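Local coordinates for protein polysaccharide deacetylase (Bacillus anthracis, PDB 2J13) that probably removes acetyl groups from amino sugars of bacterial cell-wall peptidoglycan, as a family 4 carbohydrate esterase, at residues His234-Ser237 with Leu238-Val242. Sequence-based numbering, arbitrary orientation.
With ZN (zinc ion), chain D.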
loop_
_atom_site.group_PDB
_atom_site.type_symbol
_atom_site.label_atom_id
_atom_site.label_comp_id
_atom_site.label_asym_id
_atom_site.label_seq_id
_atom_site.Cartn_x
_atom_site.Cartn_y
_atom_site.Cartn_z
ATOM N N HIS A 234 8.919 10.464 -12.351
ATOM C CA HIS A 234 7.490 10.720 -12.495
ATOM C C HIS A 234 6.761 9.905 -11.449
ATOM O O HIS A 234 7.009 8.720 -11.341
ATOM C CB HIS A 234 7.016 10.253 -13.868
ATOM C CG HIS A 234 7.870 10.756 -14.996
ATOM N ND1 HIS A 234 8.296 9.949 -16.031
ATOM C CD2 HIS A 234 8.433 11.968 -15.205
ATOM C CE1 HIS A 234 9.067 10.652 -16.844
ATOM N NE2 HIS A 234 9.165 11.881 -16.367
ATOM N N PHE A 235 5.860 10.546 -10.726
ATOM C CA PHE A 235 5.048 9.877 -9.704
ATOM C C PHE A 235 3.754 9.371 -10.306
ATOM O O PHE A 235 2.941 10.166 -10.826
ATOM C CB PHE A 235 4.732 10.846 -8.576
ATOM C CG PHE A 235 5.899 11.169 -7.712
ATOM C CD1 PHE A 235 6.750 12.233 -8.014
ATOM C CD2 PHE A 235 6.131 10.437 -6.573
ATOM C CE1 PHE A 235 7.806 12.545 -7.203
ATOM C CE2 PHE A 235 7.216 10.739 -5.732
ATOM C CZ PHE A 235 8.055 11.799 -6.059
ATOM N N LYS A 236 3.545 8.067 -10.194
ATOM C CA LYS A 236 2.454 7.373 -10.836
ATOM C C LYS A 236 1.627 6.577 -9.816
ATOM O O LYS A 236 2.003 6.465 -8.644
ATOM C CB LYS A 236 3.020 6.443 -11.910
ATOM C CG LYS A 236 3.905 7.122 -12.968
ATOM C CD LYS A 236 3.059 7.903 -13.942
ATOM C CE LYS A 236 3.551 7.782 -15.351
ATOM N NZ LYS A 236 3.388 6.393 -15.873
ATOM N N SER A 237 0.500 6.047 -10.272
ATOM C CA SER A 237 -0.391 5.247 -9.420
ATOM C C SER A 237 -0.143 3.763 -9.582
ATOM O O SER A 237 0.480 3.326 -10.542
ATOM C CB SER A 237 -1.843 5.507 -9.781
ATOM O OG SER A 237 -2.168 4.770 -10.947
ATOM N N LEU A 238 -0.668 2.971 -8.650
ATOM C CA LEU A 238 -0.537 1.514 -8.738
ATOM C C LEU A 238 -1.305 0.958 -9.948
ATOM O O LEU A 238 -0.900 -0.036 -10.503
ATOM C CB LEU A 238 -0.977 0.830 -7.456
ATOM C CG LEU A 238 -0.092 1.116 -6.242
ATOM C CD1 LEU A 238 -0.590 0.311 -5.053
ATOM C CD2 LEU A 238 1.389 0.771 -6.518
ATOM N N ASP A 239 -2.386 1.617 -10.341
ATOM C CA ASP A 239 -3.053 1.307 -11.636
ATOM C C ASP A 239 -2.068 1.480 -12.817
ATOM O O ASP A 239 -2.041 0.667 -13.768
ATOM C CB ASP A 239 -4.288 2.197 -11.821
ATOM C CG ASP A 239 -5.455 1.879 -10.850
ATOM O OD1 ASP A 239 -5.448 0.888 -10.086
ATOM O OD2 ASP A 239 -6.429 2.667 -10.864
ATOM N N ASP A 240 -1.272 2.545 -12.790
ATOM C CA ASP A 240 -0.268 2.792 -13.839
ATOM C C ASP A 240 0.787 1.690 -13.839
ATOM O O ASP A 240 1.243 1.227 -14.906
ATOM C CB ASP A 240 0.437 4.145 -13.625
ATOM C CG ASP A 240 -0.488 5.335 -13.744
ATOM O OD1 ASP A 240 -1.360 5.313 -14.646
ATOM O OD2 ASP A 240 -0.330 6.332 -12.968
ATOM N N LEU A 241 1.165 1.240 -12.643
ATOM C CA LEU A 241 2.158 0.201 -12.489
ATOM C C LEU A 241 1.696 -1.043 -13.239
ATOM O O LEU A 241 2.443 -1.597 -14.043
ATOM C CB LEU A 241 2.385 -0.154 -11.011
ATOM C CG LEU A 241 3.576 -1.096 -10.785
ATOM C CD1 LEU A 241 4.262 -0.879 -9.428
ATOM C CD2 LEU A 241 3.145 -2.562 -10.954
ATOM N N VAL A 242 0.478 -1.473 -12.942
ATOM C CA VAL A 242 -0.065 -2.669 -13.577
ATOM C C VAL A 242 -0.045 -2.521 -15.112
ATOM O O VAL A 242 0.373 -3.447 -15.826
ATOM C CB VAL A 242 -1.481 -2.978 -13.039
ATOM C CG1 VAL A 242 -2.137 -4.101 -13.851
ATOM C CG2 VAL A 242 -1.390 -3.389 -11.582
HETATM ZN ZN ZN D . 7.151 8.158 -16.689
HETATM O O HOH W 1 5.843 9.088 -18.487
HETATM O O HOH W 2 8.638 7.095 -18.038
#
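Asp-240 OD2 accepts a nearly straight hydrogen bond from the backbone N of Ser-237, at 2.8 Å and an N-H...O angle of 174°. The N-H reaches OD2 on the anti side of the carboxylate, tilted 27° out of its plane. The hydroxyl of Ser-237 answers in the other direction. Ser-237 OG accepts from Asp-240 N at 3.0 Å. A chi1 of 79° places OG between the backbone N and the carbonyl carbon of Ser-237, facing the N-H of Asp-240. Ser-237 OG also lies 3.1 Å from Asp-240 OD2, at best a weak hydrogen bond. The two reciprocal bonds make a capping box, with Ser-237 as the N-cap. It closes the start of helix 238-243 just after strand 234-236 of the parallel sheet of this NodB-type deacetylase domain. The first helical backbone bond follows, from Leu-241 N to Ser-237 O at 3.0 Å. Lys-236 passes the box at about a right angle to the Asp-240 side chain, with Lys-236 CB 3.5 Å from Asp-240 OD2. The lysine chain then bends repeatedly, and Lys-236 NZ ends in a salt bridge with Asp-56. Lys-236 NZ stays 4.7 Å from Asp-240 OD2, too far for a direct contact, though the opposite charges may still attract. Asp-56 also binds a zinc ion together with His-234, whose ND1 is 2.2 Å from the metal. Two waters complete the ligands seen on this zinc. On the buried side of the helix, Leu-238 packs on Thr-85, Phe-87 and Val-174, while Leu-241 touches Tyr-58.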